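PDB 4YV9: transcriptional regulator from Streptococcus dysgalactiae, which probably regulates transcription as a DNA-binding quorum-sensing receptor that responds to SHP pheromone peptides. Local coordinates for residues L183-S188 against F213-E218; V226-H231 against R248-I253. One frame throughout, in Å; residues are numbered along the deposited sequence.

Both contacts lie in the all-helical C-terminal region of the Rgg family, which belongs to the TPR clan, and they follow one another along the chain: contact 1 closes before contact 2 opens. Contact 1 joins helix 179-197 to the C-terminal part of helix 201-215, and contact 2 joins helix 221-236 to helix 242-256, so four consecutive helices are tied in two successive pairs. Their centres are about 16 Å apart. The pairs meet directly where Leu215 CD1 packs on Phe227 CD2 at 4.0 Å. Both contacts reach the bound peptide and the second subunit, so the same run of helices touches ligand and dimer partner.

Contact 1. Residues L183-S188 against F213-E218; sequences LVTQLS and FLLRDE
Leu214, near the C-terminal end of helix 201-215, projects toward Thr185 on helix 179-197, and these two side chains carry the contact. Thr185 CA and Leu214 CA are 6.6 Å apart, the nearest such pair between the segments. Starting at the root of the leucine, Leu214 CB lies 3.7 Å from Thr185 OG1. A chi1 of -68° sets Leu214 CG beside the backbone N, and from there CD1 extends to 3.8 Å from Thr185 OG1. Thr185 and Leu214 thus slide past each other in opposite directions. The same Leu214 CD1 meets Val184 CG1 at 4.2 Å and has Ser188 OG close by on the next turn. Val184 comes at this leucine at about a right angle. The other branch of Thr185, CG2, packs against Leu215 CD2 at 4.1 Å.

The hydroxyls that border Leu214 are engaged with the backbone. Ser188 OG donates to Val184 O at 2.8 Å, tilted 34° from the carbonyl plane, while Ser188 N reaches the same oxygen from the opposite face. Thr185 OG1 bonds to Lys181 O one turn earlier and accepts from a water, 2.8 Å away, that also donates to Leu214 O. This water links the helices next to the type II beta turn of Leu215 to Glu218. At the last residue of the turn, the Glu218 carboxylate forms salt bridges with Lys178 and Lys181, tying the chain back to the start of helix 179-197. Phe171 lies against both Val184 and Leu214, while Leu215 leans on helix 221-236.

The arrangement is the buried packing of two successive helices in a TPR-like helical repeat domain, beside the bound peptide, which touches Leu183, Gln186 and Leu187.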
ATOM      1  N   LEU B 183       5.992  -3.898  -4.875  1.00 35.57           N
ATOM      2  CA  LEU B 183       6.208  -4.422  -6.224  1.00 36.26           C
ATOM      3  C   LEU B 183       7.698  -4.597  -6.523  1.00 38.55           C
ATOM      4  O   LEU B 183       8.111  -5.651  -7.011  1.00 34.76           O
ATOM      5  CB  LEU B 183       5.563  -3.519  -7.287  1.00 35.95           C
ATOM      6  CG  LEU B 183       4.035  -3.586  -7.389  1.00 42.27           C
ATOM      7  CD1 LEU B 183       3.472  -2.435  -8.197  1.00 40.11           C
ATOM      8  CD2 LEU B 183       3.622  -4.902  -8.010  1.00 45.28           C
ATOM      9  N   VAL B 184       8.498  -3.566  -6.258  1.00 34.08           N
ATOM     10  CA  VAL B 184       9.945  -3.668  -6.478  1.00 36.79           C
ATOM     11  C   VAL B 184      10.552  -4.853  -5.706  1.00 36.92           C
ATOM     12  O   VAL B 184      11.453  -5.551  -6.201  1.00 32.91           O
ATOM     13  CB  VAL B 184      10.676  -2.370  -6.075  1.00 34.94           C
ATOM     14  CG1 VAL B 184      12.182  -2.606  -6.026  1.00 33.68           C
ATOM     15  CG2 VAL B 184      10.343  -1.243  -7.056  1.00 36.83           C
ATOM     16  N   THR B 185      10.044  -5.092  -4.500  1.00 33.48           N
ATOM     17  CA  THR B 185      10.529  -6.206  -3.692  1.00 31.12           C
ATOM     18  C   THR B 185      10.191  -7.535  -4.372  1.00 31.23           C
ATOM     19  O   THR B 185      11.042  -8.418  -4.498  1.00 36.33           O
ATOM     20  CB  THR B 185       9.943  -6.155  -2.267  1.00 27.98           C
ATOM     21  OG1 THR B 185      10.273  -4.887  -1.667  1.00 32.32           O
ATOM     22  CG2 THR B 185      10.514  -7.277  -1.424  1.00 31.88           C
ATOM     23  N   GLN B 186       8.956  -7.656  -4.850  1.00 32.43           N
ATOM     24  CA  GLN B 186       8.533  -8.863  -5.546  1.00 37.84           C
ATOM     25  C   GLN B 186       9.364  -9.127  -6.801  1.00 40.59           C
ATOM     26  O   GLN B 186       9.792 -10.258  -7.032  1.00 38.11           O
ATOM     27  CB  GLN B 186       7.044  -8.770  -5.885  1.00 34.61           C
ATOM     28  CG  GLN B 186       6.161  -8.892  -4.641  1.00 39.58           C
ATOM     29  CD  GLN B 186       4.715  -8.423  -4.855  1.00 47.59           C
ATOM     30  OE1 GLN B 186       4.388  -7.782  -5.859  1.00 51.08           O
ATOM     31  NE2 GLN B 186       3.853  -8.723  -3.887  1.00 40.54           N
ATOM     32  N   LEU B 187       9.617  -8.094  -7.601  1.00 35.59           N
ATOM     33  CA  LEU B 187      10.399  -8.283  -8.824  1.00 37.44           C
ATOM     34  C   LEU B 187      11.878  -8.564  -8.540  1.00 38.39           C
ATOM     35  O   LEU B 187      12.551  -9.222  -9.336  1.00 42.52           O
ATOM     36  CB  LEU B 187      10.275  -7.061  -9.736  1.00 36.20           C
ATOM     37  CG  LEU B 187       8.915  -6.833 -10.409  1.00 37.97           C
ATOM     38  CD1 LEU B 187       9.093  -5.851 -11.549  1.00 45.82           C
ATOM     39  CD2 LEU B 187       8.295  -8.141 -10.918  1.00 39.24           C
ATOM     40  N   SER B 188      12.391  -8.056  -7.419  1.00 36.39           N
ATOM     41  CA  SER B 188      13.770  -8.342  -7.035  1.00 36.57           C
ATOM     42  C   SER B 188      13.895  -9.815  -6.675  1.00 37.46           C
ATOM     43  O   SER B 188      14.853 -10.480  -7.076  1.00 37.80           O
ATOM     44  CB  SER B 188      14.226  -7.466  -5.860  1.00 37.83           C
ATOM     45  OG  SER B 188      14.186  -6.091  -6.204  1.00 37.70           O
ATOM     46  N   PHE B 213      17.317  -5.383   2.756  1.00 37.11           N
ATOM     47  CA  PHE B 213      17.192  -3.960   3.046  1.00 43.10           C
ATOM     48  C   PHE B 213      15.764  -3.477   2.782  1.00 44.21           C
ATOM     49  O   PHE B 213      15.213  -2.723   3.574  1.00 38.05           O
ATOM     50  CB  PHE B 213      18.186  -3.149   2.222  1.00 41.31           C
ATOM     51  CG  PHE B 213      18.114  -1.681   2.484  1.00 46.47           C
ATOM     52  CD1 PHE B 213      18.445  -1.175   3.729  1.00 46.00           C
ATOM     53  CD2 PHE B 213      17.689  -0.805   1.500  1.00 53.60           C
ATOM     54  CE1 PHE B 213      18.365   0.188   3.985  1.00 52.77           C
ATOM     55  CE2 PHE B 213      17.610   0.557   1.752  1.00 48.33           C
ATOM     56  CZ  PHE B 213      17.948   1.047   2.992  1.00 50.31           C
ATOM     57  N   LEU B 214      15.174  -3.920   1.672  1.00 37.49           N
ATOM     58  CA  LEU B 214      13.822  -3.515   1.298  1.00 37.44           C
ATOM     59  C   LEU B 214      12.774  -4.047   2.275  1.00 40.42           C
ATOM     60  O   LEU B 214      11.708  -3.457   2.423  1.00 43.72           O
ATOM     61  CB  LEU B 214      13.477  -4.002  -0.116  1.00 37.20           C
ATOM     62  CG  LEU B 214      14.193  -3.399  -1.326  1.00 39.82           C
ATOM     63  CD1 LEU B 214      13.862  -4.241  -2.546  1.00 37.99           C
ATOM     64  CD2 LEU B 214      13.809  -1.943  -1.567  1.00 41.26           C
ATOM     65  N   LEU B 215      13.068  -5.161   2.940  1.00 34.19           N
ATOM     66  CA  LEU B 215      12.095  -5.756   3.858  1.00 37.79           C
ATOM     67  C   LEU B 215      12.210  -5.248   5.292  1.00 36.50           C
ATOM     68  O   LEU B 215      11.316  -5.483   6.099  1.00 50.20           O
ATOM     69  CB  LEU B 215      12.214  -7.280   3.855  1.00 39.28           C
ATOM     70  CG  LEU B 215      11.661  -7.998   2.643  1.00 43.34           C
ATOM     71  CD1 LEU B 215      12.133  -9.451   2.662  1.00 42.29           C
ATOM     72  CD2 LEU B 215      10.109  -7.909   2.610  1.00 32.65           C
ATOM     73  N   ARG B 216      13.287  -4.529   5.596  1.00 38.60           N
ATOM     74  CA  ARG B 216      13.526  -3.985   6.926  1.00 43.52           C
ATOM     75  C   ARG B 216      12.421  -3.025   7.395  1.00 46.11           C
ATOM     76  O   ARG B 216      11.962  -2.177   6.638  1.00 44.47           O
ATOM     77  CB  ARG B 216      14.885  -3.265   6.940  1.00 56.55           C
ATOM     78  CG  ARG B 216      15.481  -3.040   8.315  1.00 71.94           C
ATOM     79  CD  ARG B 216      17.012  -2.943   8.259  1.00 80.76           C
ATOM     80  NE  ARG B 216      17.637  -4.231   7.948  1.00 79.70           N
ATOM     81  CZ  ARG B 216      18.370  -4.477   6.863  1.00 78.29           C
ATOM     82  NH1 ARG B 216      18.590  -3.522   5.970  1.00 82.08           N
ATOM     83  NH2 ARG B 216      18.894  -5.682   6.674  1.00 72.89           N
ATOM     84  N   ASP B 217      12.022  -3.159   8.656  1.00 46.15           N
ATOM     85  CA  ASP B 217      10.979  -2.333   9.256  1.00 40.09           C
ATOM     86  C   ASP B 217       9.715  -2.281   8.395  1.00 40.70           C
ATOM     87  O   ASP B 217       9.065  -1.249   8.304  1.00 37.96           O
ATOM     88  CB  ASP B 217      11.511  -0.918   9.527  1.00 46.44           C
ATOM     89  CG  ASP B 217      12.539  -0.891  10.651  1.00 57.15           C
ATOM     90  OD1 ASP B 217      12.570  -1.848  11.456  1.00 52.60           O
ATOM     91  OD2 ASP B 217      13.310   0.090  10.739  1.00 62.36           O
ATOM     92  N   GLU B 218       9.366  -3.409   7.776  1.00 38.13           N
ATOM     93  CA  GLU B 218       8.148  -3.512   6.981  1.00 41.48           C
ATOM     94  C   GLU B 218       7.356  -4.734   7.438  1.00 41.45           C
ATOM     95  O   GLU B 218       7.867  -5.559   8.192  1.00 34.50           O
ATOM     96  CB  GLU B 218       8.454  -3.625   5.478  1.00 39.93           C
ATOM     97  CG  GLU B 218       9.197  -2.439   4.869  1.00 46.28           C
ATOM     98  CD  GLU B 218       8.318  -1.216   4.648  1.00 48.66           C
ATOM     99  OE1 GLU B 218       7.091  -1.303   4.878  1.00 44.43           O
ATOM    100  OE2 GLU B 218       8.867  -0.160   4.258  1.00 48.05           O
TER
HETATM  101  O   HOH W   1       9.452  -4.447   0.976  1.00 36.09           O

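Contact 2. Residues V226-H231 against R248-I253; sequences VFLYVH and RQALQI
Tyr229 and Ala250 bring the two helices together, Tyr229 CA and Ala250 CA being 5.5 Å apart. The short helical segments run nearly antiparallel, at 154°, with axes 8.3 Å apart at closest approach; the small alanine side chain suits that close spacing.

Aliphatic packing joins them. Ala250 CB points at the opposite helix and meets Tyr229 CB at 3.7 Å. Alongside, Leu228 has CG anti to the backbone N (chi1 177°), and Leu228 CD2 touches Ala250 CB at 4.1 Å, Gln249 CB at 4.0 Å and Ile253 CD1 at 4.2 Å. Leu228 and Gln249 cross at about a right angle, the glutamine offering the carbon at its root. Against the backbone, Leu228 CD2 comes to 3.7 Å from Ala250 N.

The Tyr229 ring adds further contacts: Ala250 CB lies at its edge, near its plane, and Leu251 CD2 approaches Tyr229 CE2 obliquely at 4.3 Å. Tyr266 and His269 of helix 260-273 make edge-to-face contacts with the same ring.

Leu257 of the second subunit packs on Leu228 and Ile253. This is an antiparallel helical hairpin of a TPR-like domain, used here partly as dimer surface.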
ATOM      1  N   VAL B 226       8.193 -15.930   0.806  1.00 37.17           N
ATOM      2  CA  VAL B 226       8.800 -16.353  -0.454  1.00 38.51           C
ATOM      3  C   VAL B 226      10.320 -16.226  -0.363  1.00 38.31           C
ATOM      4  O   VAL B 226      11.053 -17.122  -0.780  1.00 41.68           O
ATOM      5  CB  VAL B 226       8.248 -15.530  -1.645  1.00 44.07           C
ATOM      6  CG1 VAL B 226       9.065 -15.757  -2.903  1.00 39.39           C
ATOM      7  CG2 VAL B 226       6.769 -15.883  -1.892  1.00 36.53           C
ATOM      8  N   PHE B 227      10.792 -15.117   0.206  1.00 40.51           N
ATOM      9  CA  PHE B 227      12.229 -14.906   0.390  1.00 38.92           C
ATOM     10  C   PHE B 227      12.846 -15.953   1.321  1.00 35.26           C
ATOM     11  O   PHE B 227      13.985 -16.364   1.123  1.00 38.50           O
ATOM     12  CB  PHE B 227      12.486 -13.499   0.920  1.00 36.18           C
ATOM     13  CG  PHE B 227      13.943 -13.128   1.002  1.00 41.07           C
ATOM     14  CD1 PHE B 227      14.775 -13.247  -0.104  1.00 42.74           C
ATOM     15  CD2 PHE B 227      14.476 -12.646   2.179  1.00 42.61           C
ATOM     16  CE1 PHE B 227      16.114 -12.904  -0.028  1.00 43.11           C
ATOM     17  CE2 PHE B 227      15.818 -12.300   2.258  1.00 51.05           C
ATOM     18  CZ  PHE B 227      16.632 -12.431   1.150  1.00 48.74           C
ATOM     19  N   LEU B 228      12.105 -16.392   2.335  1.00 35.87           N
ATOM     20  CA  LEU B 228      12.584 -17.491   3.183  1.00 39.88           C
ATOM     21  C   LEU B 228      12.864 -18.716   2.313  1.00 38.44           C
ATOM     22  O   LEU B 228      13.870 -19.395   2.478  1.00 38.65           O
ATOM     23  CB  LEU B 228      11.556 -17.838   4.264  1.00 36.68           C
ATOM     24  CG  LEU B 228      11.880 -19.008   5.189  1.00 37.54           C
ATOM     25  CD1 LEU B 228      13.177 -18.756   5.931  1.00 42.40           C
ATOM     26  CD2 LEU B 228      10.730 -19.182   6.164  1.00 39.00           C
ATOM     27  N   TYR B 229      11.973 -18.970   1.362  1.00 41.01           N
ATOM     28  CA  TYR B 229      12.097 -20.160   0.528  1.00 49.55           C
ATOM     29  C   TYR B 229      13.263 -20.014  -0.441  1.00 45.11           C
ATOM     30  O   TYR B 229      14.099 -20.889  -0.544  1.00 46.07           O
ATOM     31  CB  TYR B 229      10.807 -20.426  -0.248  1.00 48.86           C
ATOM     32  CG  TYR B 229      10.869 -21.720  -1.031  1.00 47.98           C
ATOM     33  CD1 TYR B 229      11.452 -21.765  -2.296  1.00 46.29           C
ATOM     34  CD2 TYR B 229      10.349 -22.895  -0.508  1.00 39.99           C
ATOM     35  CE1 TYR B 229      11.512 -22.935  -3.017  1.00 46.51           C
ATOM     36  CE2 TYR B 229      10.404 -24.069  -1.226  1.00 44.29           C
ATOM     37  CZ  TYR B 229      10.991 -24.082  -2.478  1.00 44.06           C
ATOM     38  OH  TYR B 229      11.056 -25.248  -3.191  1.00 49.07           O
ATOM     39  N   VAL B 230      13.309 -18.874  -1.119  1.00 45.81           N
ATOM     40  CA  VAL B 230      14.224 -18.648  -2.226  1.00 41.82           C
ATOM     41  C   VAL B 230      15.660 -18.543  -1.737  1.00 44.52           C
ATOM     42  O   VAL B 230      16.589 -19.092  -2.340  1.00 48.70           O
ATOM     43  CB  VAL B 230      13.824 -17.357  -2.985  1.00 42.68           C
ATOM     44  CG1 VAL B 230      14.916 -16.939  -3.961  1.00 42.20           C
ATOM     45  CG2 VAL B 230      12.476 -17.559  -3.697  1.00 39.80           C
ATOM     46  N   HIS B 231      15.834 -17.834  -0.628  1.00 43.90           N
ATOM     47  CA  HIS B 231      17.139 -17.712   0.001  1.00 45.48           C
ATOM     48  C   HIS B 231      17.608 -19.080   0.510  1.00 48.75           C
ATOM     49  O   HIS B 231      18.781 -19.427   0.392  1.00 48.48           O
ATOM     50  CB  HIS B 231      17.077 -16.687   1.137  1.00 44.75           C
ATOM     51  CG  HIS B 231      18.412 -16.344   1.717  1.00 54.60           C
ATOM     52  ND1 HIS B 231      18.558 -15.809   2.978  1.00 65.36           N
ATOM     53  CD2 HIS B 231      19.662 -16.456   1.209  1.00 57.97           C
ATOM     54  CE1 HIS B 231      19.842 -15.614   3.226  1.00 61.22           C
ATOM     55  NE2 HIS B 231      20.532 -15.995   2.167  1.00 57.84           N
ATOM     56  N   ARG B 248      11.384 -25.760   3.993  1.00 44.74           N
ATOM     57  CA  ARG B 248      10.289 -26.489   4.638  1.00 44.58           C
ATOM     58  C   ARG B 248       9.468 -25.572   5.563  1.00 45.25           C
ATOM     59  O   ARG B 248       8.257 -25.726   5.668  1.00 41.34           O
ATOM     60  CB  ARG B 248      10.820 -27.695   5.408  1.00 45.45           C
ATOM     61  CG  ARG B 248      10.949 -28.935   4.533  1.00 59.50           C
ATOM     62  CD  ARG B 248      11.579 -30.101   5.285  1.00 70.11           C
ATOM     63  NE  ARG B 248      12.827 -29.694   5.925  1.00 70.55           N
ATOM     64  CZ  ARG B 248      13.839 -30.514   6.184  1.00 77.62           C
ATOM     65  NH1 ARG B 248      13.757 -31.801   5.862  1.00 75.78           N
ATOM     66  NH2 ARG B 248      14.933 -30.044   6.766  1.00 77.76           N
ATOM     67  N   GLN B 249      10.130 -24.623   6.226  1.00 39.85           N
ATOM     68  CA  GLN B 249       9.423 -23.638   7.053  1.00 39.50           C
ATOM     69  C   GLN B 249       8.495 -22.756   6.215  1.00 40.90           C
ATOM     70  O   GLN B 249       7.348 -22.493   6.597  1.00 43.66           O
ATOM     71  CB  GLN B 249      10.427 -22.768   7.823  1.00 39.13           C
ATOM     72  CG  GLN B 249      11.170 -23.536   8.923  1.00 45.76           C
ATOM     73  CD  GLN B 249      12.288 -22.720   9.531  1.00 51.63           C
ATOM     74  OE1 GLN B 249      12.477 -21.568   9.172  1.00 50.16           O
ATOM     75  NE2 GLN B 249      13.030 -23.313  10.456  1.00 56.98           N
ATOM     76  N   ALA B 250       8.984 -22.311   5.062  1.00 41.40           N
ATOM     77  CA  ALA B 250       8.159 -21.505   4.165  1.00 39.77           C
ATOM     78  C   ALA B 250       6.936 -22.287   3.721  1.00 39.78           C
ATOM     79  O   ALA B 250       5.842 -21.735   3.668  1.00 40.77           O
ATOM     80  CB  ALA B 250       8.959 -21.037   2.957  1.00 35.32           C
ATOM     81  N   LEU B 251       7.114 -23.576   3.420  1.00 34.30           N
ATOM     82  CA  LEU B 251       5.991 -24.415   3.004  1.00 39.51           C
ATOM     83  C   LEU B 251       4.938 -24.459   4.103  1.00 37.95           C
ATOM     84  O   LEU B 251       3.741 -24.331   3.832  1.00 37.45           O
ATOM     85  CB  LEU B 251       6.449 -25.847   2.663  1.00 41.14           C
ATOM     86  CG  LEU B 251       7.297 -26.051   1.405  1.00 43.48           C
ATOM     87  CD1 LEU B 251       7.703 -27.527   1.206  1.00 42.49           C
ATOM     88  CD2 LEU B 251       6.574 -25.517   0.183  1.00 41.52           C
ATOM     89  N   GLN B 252       5.396 -24.669   5.336  1.00 31.81           N
ATOM     90  CA  GLN B 252       4.514 -24.705   6.504  1.00 41.01           C
ATOM     91  C   GLN B 252       3.702 -23.413   6.636  1.00 39.46           C
ATOM     92  O   GLN B 252       2.513 -23.449   6.974  1.00 32.99           O
ATOM     93  CB  GLN B 252       5.318 -24.922   7.791  1.00 47.08           C
ATOM     94  CG  GLN B 252       5.958 -26.296   7.945  1.00 61.72           C
ATOM     95  CD  GLN B 252       6.745 -26.423   9.249  1.00 77.71           C
ATOM     96  OE1 GLN B 252       6.192 -26.269  10.341  1.00 82.39           O
ATOM     97  NE2 GLN B 252       8.041 -26.700   9.135  1.00 86.52           N
ATOM     98  N   ILE B 253       4.344 -22.277   6.376  1.00 37.94           N
ATOM     99  CA  ILE B 253       3.652 -20.984   6.449  1.00 33.46           C
ATOM    100  C   ILE B 253       2.473 -20.947   5.454  1.00 35.13           C
ATOM    101  O   ILE B 253       1.338 -20.676   5.843  1.00 35.04           O
ATOM    102  CB  ILE B 253       4.630 -19.809   6.183  1.00 32.86           C
ATOM    103  CG1 ILE B 253       5.651 -19.731   7.318  1.00 33.15           C
ATOM    104  CG2 ILE B 253       3.878 -18.487   6.077  1.00 32.88           C
ATOM    105  CD1 ILE B 253       6.723 -18.689   7.135  1.00 36.72           C
TER